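Local coordinates for microcin B17-processing protein McbC (Escherichia coli str. K-12 substr. MG1655, PDB 6GRH) that is an FMN-containing oxidoreductase of the nitroreductase family, needed to process the inactive microcin B17 precursor McbA into the active peptide, at residues E10-H13 with Y14-P17; F26-R29 with G30-A33; K102-V105 with N106-S110; R203-G206 with Y207-L211. All coordinates share one frame; numbering follows the deposited sequence. Where two conformers were deposited one is given.

Contact 1 of 4, residues E10-H13 with Y14-P17; sequences EVTH and YTDP
His13 and Tyr14 make a T-shaped pair as their chain leaves a short helix. An edge of the imidazole, led by His13 CD2, comes down over one face of the phenol, the planes lying at 81° and the centroids 5.4 Å apart. The touch falls toward the rim of the phenol, with His13 CD2 4.2 Å from Tyr14 CZ. Different first torsions set the two rings against each other: CG of His13 is anti to its own backbone N (chi1 -167°), whereas CG of Tyr14 is anti to its carbonyl carbon (chi1 -62°).

The backbone bonds are those of a helix end running into a type I beta turn, Thr12 to Thr15. Tyr14 N binds Val11 O at 3.0 Å, and Thr15 N closes the turn on Thr12 O, also at 3.0 Å.

A third kind of contact is shared rather than direct. The hydroxyls of Thr12 and Thr15, OG1 to OG1, are 3.9 Å apart, and both hydrogen-bond to Glu196 OE1, so one carboxylate oxygen ties the two ends of the turn together. Thr12 OG1 also meets Asn3 ND2 of the McbD chain, and the same turn therefore takes part in the contact with that partner protein.

The turn links helix 8-12 to helix 17-27, for which Asp16 is the N-cap, its OD1 accepting from Glu18 N. Tyr14 packs on Phe200, in the loop between helices 195-199 and 204-227, and on Pro48 of the second subunit.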
ATOM      1  N   GLU D  10     -25.332  -5.259 -11.171  1.00 29.94           N
ATOM      2  CA  GLU D  10     -25.104  -6.713 -11.189  1.00 30.81           C
ATOM      3  C   GLU D  10     -23.642  -7.029 -10.866  1.00 28.90           C
ATOM      4  O   GLU D  10     -23.358  -8.008 -10.179  1.00 28.15           O
ATOM      5  CB  GLU D  10     -25.484  -7.331 -12.549  1.00 32.53           C
ATOM      6  CG  GLU D  10     -26.948  -7.179 -12.940  1.00 34.90           C
ATOM      7  CD  GLU D  10     -27.888  -8.177 -12.268  1.00 38.25           C
ATOM      8  OE1 GLU D  10     -27.432  -9.004 -11.438  1.00 39.06           O
ATOM      9  OE2 GLU D  10     -29.113  -8.159 -12.602  1.00 42.07           O
ATOM     10  N   VAL D  11     -22.745  -6.190 -11.372  1.00 27.00           N
ATOM     11  CA  VAL D  11     -21.321  -6.317 -11.137  1.00 26.51           C
ATOM     12  C   VAL D  11     -20.972  -6.075  -9.675  1.00 25.74           C
ATOM     13  O   VAL D  11     -20.250  -6.885  -9.070  1.00 24.29           O
ATOM     14  CB  VAL D  11     -20.511  -5.380 -12.069  1.00 26.22           C
ATOM     15  CG1 VAL D  11     -19.044  -5.330 -11.680  1.00 26.11           C
ATOM     16  CG2 VAL D  11     -20.688  -5.855 -13.493  1.00 27.07           C
ATOM     17  N   THR D  12     -21.498  -4.998  -9.087  1.00 25.47           N
ATOM     18  CA  THR D  12     -21.050  -4.613  -7.747  1.00 25.49           C
ATOM     19  C   THR D  12     -21.424  -5.649  -6.656  1.00 26.06           C
ATOM     20  O   THR D  12     -20.778  -5.722  -5.623  1.00 24.88           O
ATOM     21  CB  THR D  12     -21.518  -3.200  -7.363  1.00 25.34           C
ATOM     22  OG1 THR D  12     -20.692  -2.685  -6.311  1.00 24.80           O
ATOM     23  CG2 THR D  12     -22.971  -3.199  -6.923  1.00 26.17           C
ATOM     24  N   HIS D  13     -22.459  -6.442  -6.911  1.00 27.95           N
ATOM     25  CA  HIS D  13     -22.806  -7.568  -6.055  1.00 30.36           C
ATOM     26  C   HIS D  13     -21.605  -8.476  -5.709  1.00 28.63           C
ATOM     27  O   HIS D  13     -21.578  -9.050  -4.631  1.00 28.69           O
ATOM     28  CB  HIS D  13     -23.941  -8.366  -6.720  1.00 34.26           C
ATOM     29  CG  HIS D  13     -24.597  -9.356  -5.823  1.00 39.01           C
ATOM     30  ND1 HIS D  13     -25.239  -8.992  -4.656  1.00 42.91           N
ATOM     31  CD2 HIS D  13     -24.740 -10.702  -5.934  1.00 41.91           C
ATOM     32  CE1 HIS D  13     -25.725 -10.078  -4.074  1.00 43.91           C
ATOM     33  NE2 HIS D  13     -25.439 -11.126  -4.832  1.00 44.37           N
ATOM     34  N   TYR D  14     -20.620  -8.585  -6.602  1.00 26.80           N
ATOM     35  CA  TYR D  14     -19.444  -9.432  -6.371  1.00 26.72           C
ATOM     36  C   TYR D  14     -18.185  -8.690  -5.967  1.00 25.85           C
ATOM     37  O   TYR D  14     -17.149  -9.317  -5.799  1.00 25.81           O
ATOM     38  CB  TYR D  14     -19.143 -10.258  -7.627  1.00 27.18           C
ATOM     39  CG  TYR D  14     -20.272 -11.197  -7.980  1.00 28.30           C
ATOM     40  CD1 TYR D  14     -20.389 -12.426  -7.361  1.00 29.48           C
ATOM     41  CD2 TYR D  14     -21.232 -10.839  -8.912  1.00 29.09           C
ATOM     42  CE1 TYR D  14     -21.438 -13.278  -7.652  1.00 31.13           C
ATOM     43  CE2 TYR D  14     -22.294 -11.678  -9.209  1.00 30.63           C
ATOM     44  CZ  TYR D  14     -22.377 -12.907  -8.584  1.00 31.42           C
ATOM     45  OH  TYR D  14     -23.396 -13.749  -8.869  1.00 33.08           O
ATOM     46  N   THR D  15     -18.255  -7.367  -5.800  1.00 24.85           N
ATOM     47  CA  THR D  15     -17.064  -6.566  -5.549  1.00 24.37           C
ATOM     48  C   THR D  15     -16.511  -6.806  -4.142  1.00 24.65           C
ATOM     49  O   THR D  15     -17.256  -6.844  -3.162  1.00 24.76           O
ATOM     50  CB  THR D  15     -17.369  -5.065  -5.788  1.00 23.49           C
ATOM     51  OG1 THR D  15     -17.541  -4.880  -7.194  1.00 23.45           O
ATOM     52  CG2 THR D  15     -16.263  -4.159  -5.271  1.00 23.31           C
ATOM     53  N   ASP D  16     -15.195  -6.979  -4.067  1.00 24.96           N
ATOM     54  CA  ASP D  16     -14.490  -7.008  -2.788  1.00 25.82           C
ATOM     55  C   ASP D  16     -13.981  -5.581  -2.536  1.00 25.62           C
ATOM     56  O   ASP D  16     -13.143  -5.084  -3.298  1.00 24.53           O
ATOM     57  CB  ASP D  16     -13.332  -8.019  -2.836  1.00 26.11           C
ATOM     58  CG  ASP D  16     -12.576  -8.111  -1.510  1.00 27.40           C
ATOM     59  OD1 ASP D  16     -12.533  -7.116  -0.753  1.00 27.86           O
ATOM     60  OD2 ASP D  16     -12.034  -9.190  -1.191  1.00 28.71           O
ATOM     61  N   PRO D  17     -14.491  -4.909  -1.484  1.00 27.15           N
ATOM     62  CA  PRO D  17     -14.165  -3.489  -1.283  1.00 27.60           C
ATOM     63  C   PRO D  17     -12.701  -3.252  -0.893  1.00 27.43           C
ATOM     64  O   PRO D  17     -12.200  -2.172  -1.092  1.00 25.53           O
ATOM     65  CB  PRO D  17     -15.094  -3.068  -0.124  1.00 28.25           C
ATOM     66  CG  PRO D  17     -15.374  -4.331   0.595  1.00 28.20           C
ATOM     67  CD  PRO D  17     -15.386  -5.416  -0.426  1.00 27.86           C
TER

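Contact 2 of 4, residues F26-R29 with G30-A33; sequences FHVR and GNFA
With CG of His27 anti to its backbone N (chi1 -179°) and CG of Asn31 turned beside its own N (chi1 -78°), the imidazole and the amide come together four residues apart. They cross at about a right angle, ring and amide planes 83° apart, and His27 NE2 lies 3.7 Å from Asn31 OD1, close packing without a hydrogen bond. The other branch of the amide, Asn31 ND2, comes near Val28 CG2 in the conformer given for that valine, one of two deposited.

Here helix 17-27 runs out into a loop, an exit made with i to i+3 backbone bonds. Arg29 N binds Phe26 O at 3.0 Å, Gly30 N binds His27 O at 3.1 Å, and Asn31 N reaches Val28 O through a weak bond of 3.3 Å. Beyond Asn31 the chain is extended.

The polar ends of the two crossing groups have partners in different chains. His27 ND1 is probably hydrogen-bonded to Tyr207 OH of helix 204-227, while Asn31 OD1 accepts from Arg208 NH2 of the second subunit; each bond probably fixes the rotation of its flat group. Gly30 O takes a hydrogen bond from Arg205 NH1 of that same subunit, and Phe32 offers its ring to this arginine in a cation-pi contact.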
ATOM      1  N   PHE D  26      -3.414   2.413  -5.668  1.00 23.66           N
ATOM      2  CA  PHE D  26      -2.248   2.230  -6.489  1.00 23.49           C
ATOM      3  C   PHE D  26      -2.363   3.021  -7.784  1.00 22.95           C
ATOM      4  O   PHE D  26      -1.448   3.735  -8.182  1.00 22.65           O
ATOM      5  CB  PHE D  26      -2.033   0.773  -6.835  1.00 23.70           C
ATOM      6  CG  PHE D  26      -0.865   0.569  -7.744  1.00 23.59           C
ATOM      7  CD1 PHE D  26       0.434   0.709  -7.250  1.00 24.68           C
ATOM      8  CD2 PHE D  26      -1.061   0.322  -9.088  1.00 23.27           C
ATOM      9  CE1 PHE D  26       1.536   0.525  -8.083  1.00 24.94           C
ATOM     10  CE2 PHE D  26       0.016   0.155  -9.921  1.00 24.36           C
ATOM     11  CZ  PHE D  26       1.319   0.259  -9.421  1.00 24.78           C
ATOM     12  N   HIS D  27      -3.500   2.866  -8.433  1.00 22.49           N
ATOM     13  CA  HIS D  27      -3.775   3.504  -9.691  1.00 23.32           C
ATOM     14  C   HIS D  27      -3.491   5.024  -9.674  1.00 23.03           C
ATOM     15  O   HIS D  27      -2.830   5.528 -10.588  1.00 23.35           O
ATOM     16  CB  HIS D  27      -5.227   3.290 -10.117  1.00 23.52           C
ATOM     17  CG  HIS D  27      -5.528   3.927 -11.429  1.00 24.03           C
ATOM     18  ND1 HIS D  27      -5.248   3.307 -12.623  1.00 24.36           N
ATOM     19  CD2 HIS D  27      -6.019   5.156 -11.739  1.00 24.33           C
ATOM     20  CE1 HIS D  27      -5.582   4.115 -13.616  1.00 25.66           C
ATOM     21  NE2 HIS D  27      -6.047   5.243 -13.106  1.00 24.61           N
ATOM     22  N   VAL D  28      -3.937   5.714  -8.624  0.50 22.91           N
ATOM     23  CA  VAL D  28      -3.796   7.177  -8.541  0.50 23.10           C
ATOM     24  C   VAL D  28      -2.348   7.668  -8.372  0.50 23.01           C
ATOM     25  O   VAL D  28      -2.065   8.838  -8.589  0.50 22.94           O
ATOM     26  CB  VAL D  28      -4.701   7.796  -7.450  0.50 23.33           C
ATOM     27  CG1 VAL D  28      -4.131   7.612  -6.058  0.50 23.43           C
ATOM     28  CG2 VAL D  28      -4.890   9.273  -7.731  0.50 23.83           C
ATOM     29  N   ARG D  29      -1.444   6.776  -7.973  1.00 22.34           N
ATOM     30  CA  ARG D  29      -0.024   7.082  -7.937  1.00 23.39           C
ATOM     31  C   ARG D  29       0.576   7.400  -9.312  1.00 23.57           C
ATOM     32  O   ARG D  29       1.551   8.148  -9.391  1.00 24.36           O
ATOM     33  CB  ARG D  29       0.767   5.936  -7.320  1.00 23.73           C
ATOM     34  CG  ARG D  29       0.435   5.679  -5.878  1.00 24.76           C
ATOM     35  CD  ARG D  29       1.322   4.559  -5.399  1.00 26.08           C
ATOM     36  NE  ARG D  29       1.009   4.047  -4.086  1.00 26.46           N
ATOM     37  CZ  ARG D  29       1.304   4.625  -2.927  1.00 28.79           C
ATOM     38  NH1 ARG D  29       1.887   5.812  -2.855  1.00 29.37           N
ATOM     39  NH2 ARG D  29       0.993   3.987  -1.801  1.00 29.75           N
ATOM     40  N   GLY D  30      -0.020   6.860 -10.370  1.00 23.57           N
ATOM     41  CA  GLY D  30       0.403   7.114 -11.708  1.00 24.32           C
ATOM     42  C   GLY D  30      -0.304   8.242 -12.438  1.00 24.86           C
ATOM     43  O   GLY D  30      -0.006   8.470 -13.593  1.00 25.12           O
ATOM     44  N   ASN D  31      -1.235   8.920 -11.780  1.00 24.53           N
ATOM     45  CA  ASN D  31      -1.949  10.027 -12.390  1.00 25.27           C
ATOM     46  C   ASN D  31      -0.993  11.228 -12.433  1.00 25.43           C
ATOM     47  O   ASN D  31      -0.173  11.391 -11.543  1.00 24.84           O
ATOM     48  CB  ASN D  31      -3.196  10.384 -11.584  1.00 25.55           C
ATOM     49  CG  ASN D  31      -4.376   9.421 -11.808  1.00 25.23           C
ATOM     50  OD1 ASN D  31      -4.378   8.558 -12.673  1.00 26.31           O
ATOM     51  ND2 ASN D  31      -5.388   9.611 -11.036  1.00 26.71           N
ATOM     52  N   PHE D  32      -1.202  12.107 -13.407  1.00 25.75           N
ATOM     53  CA  PHE D  32      -0.355  13.266 -13.657  1.00 26.21           C
ATOM     54  C   PHE D  32      -1.156  14.538 -13.475  1.00 26.50           C
ATOM     55  O   PHE D  32      -2.357  14.541 -13.672  1.00 27.25           O
ATOM     56  CB  PHE D  32       0.147  13.241 -15.117  1.00 27.36           C
ATOM     57  CG  PHE D  32       1.382  12.418 -15.366  1.00 27.57           C
ATOM     58  CD1 PHE D  32       1.968  11.607 -14.390  1.00 27.93           C
ATOM     59  CD2 PHE D  32       1.966  12.449 -16.637  1.00 28.80           C
ATOM     60  CE1 PHE D  32       3.094  10.858 -14.672  1.00 27.95           C
ATOM     61  CE2 PHE D  32       3.105  11.705 -16.925  1.00 28.84           C
ATOM     62  CZ  PHE D  32       3.677  10.911 -15.935  1.00 28.97           C
ATOM     63  N   ALA D  33      -0.480  15.578 -13.027  1.00 27.14           N
ATOM     64  CA  ALA D  33      -0.925  16.961 -13.150  1.00 28.41           C
ATOM     65  C   ALA D  33      -0.045  17.588 -14.219  1.00 29.52           C
ATOM     66  O   ALA D  33       1.048  18.051 -13.951  1.00 30.05           O
ATOM     67  CB  ALA D  33      -0.776  17.682 -11.828  1.00 28.62           C
TER

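Contact 3 of 4, residues K102-V105 with N106-S110; sequences KLLV and NAFSS
Asn106 grips Lys102 O twice. Its backbone N gives the usual helical bond at 3.3 Å, and its side chain folds back, CG beside the backbone N (chi1 -73°), so that ND2 binds the same oxygen at 2.7 Å. That second bond is nearly straight, 168° at the hydrogen, and the oxygen lies in the amide plane. The amide is held from outside too: Asn106 OD1 accepts from Phe78 N and Ser79 OG of the second subunit, and ND2 also donates to His76 O of that chain.

Ala107 continues the helical pattern, its N 3.0 Å from Leu103 O, and its methyl lies over the centre of the Phe108 ring.

At Phe108 the backbone N binds Leu104 O, while the ring turns an edge to the leucine: Leu104 CD2 lies in the ring plane, 3.9 Å from Phe108 CE2.

Ser109, the first residue to leave helical backbone angles, still gives its N to Val105 O at 3.0 Å. Its OG is hydrogen-bonded to Tyr152 OH and Pro154 O, tying the helix end to strand 149-153 and the residues just after it.

Helix 97-108 thus lies against the nitroreductase-family sheet, with Leu104 and Phe108 on Leu189 of strand 187-194 and on Tyr152 of strand 149-153. Leu103 and Asn106 meet Val224, and Phe108 meets Met217, both of helix 204-227.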
ATOM      1  N   LYS D 102     -15.249   4.415 -39.825  1.00 41.97           N
ATOM      2  CA  LYS D 102     -14.366   3.377 -40.338  1.00 42.40           C
ATOM      3  C   LYS D 102     -13.344   2.951 -39.298  1.00 40.46           C
ATOM      4  O   LYS D 102     -13.072   1.755 -39.145  1.00 39.33           O
ATOM      5  CB  LYS D 102     -13.592   3.854 -41.564  1.00 44.66           C
ATOM      6  CG  LYS D 102     -14.264   3.649 -42.881  1.00 47.62           C
ATOM      7  CD  LYS D 102     -13.245   3.838 -43.993  1.00 49.38           C
ATOM      8  CE  LYS D 102     -13.908   4.121 -45.322  1.00 52.22           C
ATOM      9  NZ  LYS D 102     -12.846   4.242 -46.363  1.00 54.06           N
ATOM     10  N   LEU D 103     -12.747   3.924 -38.617  1.00 39.52           N
ATOM     11  CA  LEU D 103     -11.788   3.599 -37.553  1.00 38.53           C
ATOM     12  C   LEU D 103     -12.438   2.719 -36.483  1.00 36.66           C
ATOM     13  O   LEU D 103     -11.898   1.686 -36.122  1.00 36.16           O
ATOM     14  CB  LEU D 103     -11.209   4.863 -36.912  1.00 38.34           C
ATOM     15  CG  LEU D 103     -10.235   4.643 -35.761  1.00 37.58           C
ATOM     16  CD1 LEU D 103      -9.013   3.875 -36.243  1.00 38.13           C
ATOM     17  CD2 LEU D 103      -9.849   5.985 -35.163  1.00 37.88           C
ATOM     18  N   LEU D 104     -13.607   3.146 -36.013  1.00 36.33           N
ATOM     19  CA  LEU D 104     -14.253   2.553 -34.858  1.00 35.56           C
ATOM     20  C   LEU D 104     -14.694   1.111 -35.120  1.00 35.14           C
ATOM     21  O   LEU D 104     -14.346   0.213 -34.350  1.00 34.17           O
ATOM     22  CB  LEU D 104     -15.443   3.412 -34.395  1.00 36.11           C
ATOM     23  CG  LEU D 104     -15.094   4.797 -33.818  1.00 36.00           C
ATOM     24  CD1 LEU D 104     -16.350   5.636 -33.683  1.00 36.55           C
ATOM     25  CD2 LEU D 104     -14.376   4.709 -32.484  1.00 35.46           C
ATOM     26  N   VAL D 105     -15.431   0.896 -36.212  1.00 36.15           N
ATOM     27  CA  VAL D 105     -15.968  -0.455 -36.515  1.00 36.84           C
ATOM     28  C   VAL D 105     -14.850  -1.459 -36.835  1.00 36.69           C
ATOM     29  O   VAL D 105     -14.871  -2.567 -36.337  1.00 37.15           O
ATOM     30  CB  VAL D 105     -17.067  -0.466 -37.600  1.00 37.93           C
ATOM     31  CG1 VAL D 105     -18.230   0.425 -37.182  1.00 38.08           C
ATOM     32  CG2 VAL D 105     -16.529  -0.103 -38.980  1.00 38.56           C
ATOM     33  N   ASN D 106     -13.826  -1.032 -37.573  1.00 36.86           N
ATOM     34  CA  ASN D 106     -12.699  -1.928 -37.867  1.00 36.53           C
ATOM     35  C   ASN D 106     -11.806  -2.242 -36.665  1.00 35.43           C
ATOM     36  O   ASN D 106     -11.415  -3.391 -36.487  1.00 35.36           O
ATOM     37  CB  ASN D 106     -11.875  -1.376 -39.025  1.00 36.89           C
ATOM     38  CG  ASN D 106     -12.594  -1.519 -40.345  1.00 38.19           C
ATOM     39  OD1 ASN D 106     -12.640  -2.622 -40.922  1.00 38.47           O
ATOM     40  ND2 ASN D 106     -13.205  -0.425 -40.814  1.00 37.94           N
ATOM     41  N   ALA D 107     -11.499  -1.236 -35.834  1.00 34.65           N
ATOM     42  CA  ALA D 107     -10.662  -1.448 -34.656  1.00 32.93           C
ATOM     43  C   ALA D 107     -11.324  -2.246 -33.550  1.00 32.30           C
ATOM     44  O   ALA D 107     -10.634  -2.998 -32.869  1.00 31.15           O
ATOM     45  CB  ALA D 107     -10.158  -0.119 -34.083  1.00 32.40           C
ATOM     46  N   PHE D 108     -12.631  -2.061 -33.347  1.00 32.73           N
ATOM     47  CA  PHE D 108     -13.297  -2.515 -32.104  1.00 32.48           C
ATOM     48  C   PHE D 108     -14.502  -3.452 -32.277  1.00 33.68           C
ATOM     49  O   PHE D 108     -15.002  -4.004 -31.277  1.00 33.14           O
ATOM     50  CB  PHE D 108     -13.734  -1.297 -31.265  1.00 31.72           C
ATOM     51  CG  PHE D 108     -12.661  -0.272 -31.074  1.00 31.00           C
ATOM     52  CD1 PHE D 108     -11.409  -0.633 -30.573  1.00 30.49           C
ATOM     53  CD2 PHE D 108     -12.889   1.062 -31.379  1.00 31.58           C
ATOM     54  CE1 PHE D 108     -10.405   0.307 -30.415  1.00 30.35           C
ATOM     55  CE2 PHE D 108     -11.890   2.006 -31.204  1.00 30.68           C
ATOM     56  CZ  PHE D 108     -10.652   1.640 -30.723  1.00 29.82           C
ATOM     57  N   SER D 109     -14.967  -3.636 -33.513  1.00 35.09           N
ATOM     58  CA  SER D 109     -16.207  -4.371 -33.766  1.00 36.11           C
ATOM     59  C   SER D 109     -16.014  -5.467 -34.800  1.00 37.54           C
ATOM     60  O   SER D 109     -15.101  -5.424 -35.645  1.00 37.63           O
ATOM     61  CB  SER D 109     -17.314  -3.414 -34.224  1.00 36.28           C
ATOM     62  OG  SER D 109     -17.602  -2.447 -33.225  1.00 35.47           O
ATOM     63  N   SER D 110     -16.911  -6.444 -34.730  1.00 38.71           N
ATOM     64  CA  SER D 110     -16.969  -7.513 -35.711  1.00 40.21           C
ATOM     65  C   SER D 110     -17.524  -6.970 -37.027  1.00 41.62           C
ATOM     66  O   SER D 110     -18.381  -6.072 -37.023  1.00 41.74           O
ATOM     67  CB  SER D 110     -17.860  -8.658 -35.201  1.00 40.71           C
ATOM     68  OG  SER D 110     -18.199  -9.554 -36.232  1.00 42.48           O
TER

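Contact 4 of 4, residues R203-G206 with Y207-L211; sequences RYRG and YRMAL
The guanidinium groups of Arg205 and Arg208 meet where their side chains cross obliquely, the two planes 47° apart. Arg208 NH1 stands over one face of the Arg205 group, displaced toward its rim, and the closest atoms are Arg205 NH1 and Arg208 NH1 at 3.4 Å. Both side chains set out with CG anti to the backbone N, but the Arg205 chain stays extended while that of Arg208 bends at chi3 (-67°), which turns its end back toward the earlier arginine. The two converge on Asp240 of the second subunit, which takes salt bridges from both, OD1 from Arg205 NH1 and OD2 from Arg208 NH1. One carboxylate of the neighbouring chain thus spans the pair and probably offsets their charge.

These residues form the opening turns of helix 204-227, the long helix of this nitroreductase-family domain. Met209 N binds Arg205 O at 3.0 Å, and Ala210 N binds Gly206 O at 2.8 Å.

Met209, in the conformer given of two deposited, lies across the aliphatic part of Arg205, with its CE against Arg205 CG and CD. The thioether side chain belongs to the FMN pocket and touches the flavin nucleotide, so one turn of helix borders both cofactor and subunit interface.

Tyr207 points elsewhere. Its CB lies 3.3 Å from Tyr204 O, and one face of its ring meets Leu211 CD1. Tyr204 and Tyr207 both pack on Val23 of helix 17-27.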
ATOM      1  N   ARG D 203     -10.265 -10.467  -9.291  1.00 25.26           N
ATOM      2  CA  ARG D 203      -9.614  -9.679  -8.253  1.00 24.38           C
ATOM      3  C   ARG D 203      -8.410  -8.890  -8.846  1.00 23.26           C
ATOM      4  O   ARG D 203      -8.530  -8.362  -9.954  1.00 23.51           O
ATOM      5  CB  ARG D 203      -9.272 -10.556  -7.041  1.00 24.77           C
ATOM      6  CG  ARG D 203     -10.463 -11.295  -6.426  1.00 25.72           C
ATOM      7  CD  ARG D 203     -10.000 -12.371  -5.446  1.00 26.56           C
ATOM      8  NE  ARG D 203      -9.209 -11.818  -4.360  1.00 26.97           N
ATOM      9  CZ  ARG D 203      -9.684 -11.155  -3.308  1.00 28.76           C
ATOM     10  NH1 ARG D 203     -10.987 -10.974  -3.138  1.00 29.38           N
ATOM     11  NH2 ARG D 203      -8.831 -10.640  -2.414  1.00 29.28           N
ATOM     12  N   TYR D 204      -7.290  -8.789  -8.132  1.00 23.00           N
ATOM     13  CA  TYR D 204      -6.145  -7.941  -8.547  1.00 23.53           C
ATOM     14  C   TYR D 204      -5.606  -8.215  -9.940  1.00 24.10           C
ATOM     15  O   TYR D 204      -5.275  -7.294 -10.677  1.00 23.68           O
ATOM     16  CB  TYR D 204      -4.985  -8.082  -7.572  1.00 23.96           C
ATOM     17  CG  TYR D 204      -5.303  -7.636  -6.183  1.00 24.10           C
ATOM     18  CD1 TYR D 204      -5.306  -6.295  -5.869  1.00 24.18           C
ATOM     19  CD2 TYR D 204      -5.598  -8.561  -5.172  1.00 24.61           C
ATOM     20  CE1 TYR D 204      -5.611  -5.859  -4.585  1.00 24.51           C
ATOM     21  CE2 TYR D 204      -5.909  -8.131  -3.887  1.00 25.12           C
ATOM     22  CZ  TYR D 204      -5.910  -6.766  -3.616  1.00 25.26           C
ATOM     23  OH  TYR D 204      -6.197  -6.267  -2.370  1.00 27.50           O
ATOM     24  N   ARG D 205      -5.510  -9.489 -10.297  1.00 24.25           N
ATOM     25  CA  ARG D 205      -5.063  -9.872 -11.632  1.00 25.08           C
ATOM     26  C   ARG D 205      -5.950  -9.273 -12.742  1.00 25.17           C
ATOM     27  O   ARG D 205      -5.476  -9.018 -13.847  1.00 24.17           O
ATOM     28  CB  ARG D 205      -5.005 -11.383 -11.761  1.00 26.49           C
ATOM     29  CG  ARG D 205      -4.104 -11.876 -12.882  1.00 28.18           C
ATOM     30  CD  ARG D 205      -4.019 -13.376 -12.768  1.00 29.01           C
ATOM     31  NE  ARG D 205      -3.038 -14.074 -13.577  1.00 30.19           N
ATOM     32  CZ  ARG D 205      -1.761 -14.292 -13.271  1.00 29.80           C
ATOM     33  NH1 ARG D 205      -1.218 -13.814 -12.189  1.00 29.40           N
ATOM     34  NH2 ARG D 205      -1.015 -15.021 -14.089  1.00 31.46           N
ATOM     35  N   GLY D 206      -7.212  -8.999 -12.440  1.00 24.42           N
ATOM     36  CA  GLY D 206      -8.088  -8.323 -13.406  1.00 24.79           C
ATOM     37  C   GLY D 206      -7.645  -6.942 -13.819  1.00 24.36           C
ATOM     38  O   GLY D 206      -7.869  -6.526 -14.971  1.00 24.96           O
ATOM     39  N   TYR D 207      -7.011  -6.237 -12.901  1.00 23.56           N
ATOM     40  CA  TYR D 207      -6.439  -4.915 -13.192  1.00 24.24           C
ATOM     41  C   TYR D 207      -5.342  -5.025 -14.239  1.00 24.39           C
ATOM     42  O   TYR D 207      -5.352  -4.320 -15.253  1.00 23.19           O
ATOM     43  CB  TYR D 207      -5.919  -4.256 -11.920  1.00 23.94           C
ATOM     44  CG  TYR D 207      -5.360  -2.871 -12.119  1.00 24.19           C
ATOM     45  CD1 TYR D 207      -6.204  -1.791 -12.325  1.00 24.44           C
ATOM     46  CD2 TYR D 207      -3.998  -2.640 -12.093  1.00 23.59           C
ATOM     47  CE1 TYR D 207      -5.699  -0.520 -12.483  1.00 24.73           C
ATOM     48  CE2 TYR D 207      -3.489  -1.368 -12.279  1.00 24.66           C
ATOM     49  CZ  TYR D 207      -4.342  -0.322 -12.481  1.00 24.82           C
ATOM     50  OH  TYR D 207      -3.835   0.948 -12.650  1.00 27.30           O
ATOM     51  N   ARG D 208      -4.445  -5.975 -14.020  1.00 25.08           N
ATOM     52  CA  ARG D 208      -3.382  -6.245 -14.959  1.00 25.80           C
ATOM     53  C   ARG D 208      -3.986  -6.620 -16.343  1.00 25.73           C
ATOM     54  O   ARG D 208      -3.532  -6.112 -17.389  1.00 25.55           O
ATOM     55  CB  ARG D 208      -2.506  -7.375 -14.374  1.00 27.35           C
ATOM     56  CG  ARG D 208      -1.236  -7.691 -15.124  1.00 28.75           C
ATOM     57  CD  ARG D 208      -0.770  -9.125 -14.866  1.00 29.80           C
ATOM     58  NE  ARG D 208      -0.337  -9.375 -13.496  1.00 30.61           N
ATOM     59  CZ  ARG D 208       0.295 -10.496 -13.103  1.00 31.95           C
ATOM     60  NH1 ARG D 208       0.553 -11.476 -13.956  1.00 33.48           N
ATOM     61  NH2 ARG D 208       0.655 -10.643 -11.849  1.00 33.38           N
ATOM     62  N   MET D 209      -4.992  -7.503 -16.345  0.50 26.30           N
ATOM     63  CA  MET D 209      -5.701  -7.916 -17.573  0.50 27.27           C
ATOM     64  C   MET D 209      -6.373  -6.733 -18.285  0.50 26.93           C
ATOM     65  O   MET D 209      -6.309  -6.630 -19.519  0.50 27.36           O
ATOM     66  CB  MET D 209      -6.745  -9.028 -17.293  0.50 28.74           C
ATOM     67  CG  MET D 209      -6.171 -10.421 -16.950  0.50 29.64           C
ATOM     68  SD  MET D 209      -7.356 -11.811 -16.974  0.50 31.72           S
ATOM     69  CE  MET D 209      -6.915 -12.722 -15.500  0.50 31.67           C
ATOM     70  N   ALA D 210      -7.004  -5.843 -17.519  1.00 25.81           N
ATOM     71  CA  ALA D 210      -7.664  -4.660 -18.093  1.00 25.72           C
ATOM     72  C   ALA D 210      -6.683  -3.688 -18.789  1.00 25.77           C
ATOM     73  O   ALA D 210      -6.976  -3.179 -19.877  1.00 25.08           O
ATOM     74  CB  ALA D 210      -8.438  -3.932 -17.025  1.00 25.51           C
ATOM     75  N   LEU D 211      -5.523  -3.472 -18.170  1.00 25.65           N
ATOM     76  CA  LEU D 211      -4.475  -2.610 -18.741  1.00 26.56           C
ATOM     77  C   LEU D 211      -3.898  -3.202 -20.022  1.00 26.54           C
ATOM     78  O   LEU D 211      -3.742  -2.505 -20.988  1.00 25.87           O
ATOM     79  CB  LEU D 211      -3.371  -2.306 -17.707  1.00 26.15           C
ATOM     80  CG  LEU D 211      -3.628  -1.052 -16.868  1.00 26.47           C
ATOM     81  CD1 LEU D 211      -4.971  -1.017 -16.167  1.00 27.36           C
ATOM     82  CD2 LEU D 211      -2.544  -0.901 -15.816  1.00 26.57           C
TER

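Contacts 3 and 4 are buried and largely helical, within the nitroreductase-family domain, whereas contacts 1 and 2 are partly buried chain turns on either end of helix 17-27. Contact 4 is the hub: Arg203 NH1 makes a salt bridge of 2.8 Å to Asp16 OD2 of contact 1, and a probable hydrogen bond joins its Tyr207 to His27 of contact 2. Contact 3 touches none of the others and lies across the chain's centre from contact 2. All four reach the second subunit, but differently: contact 1 by packing, contact 3 through an asparagine amide, and contacts 2 and 4 as complementary halves, arginines against carbonyl, amide and ring.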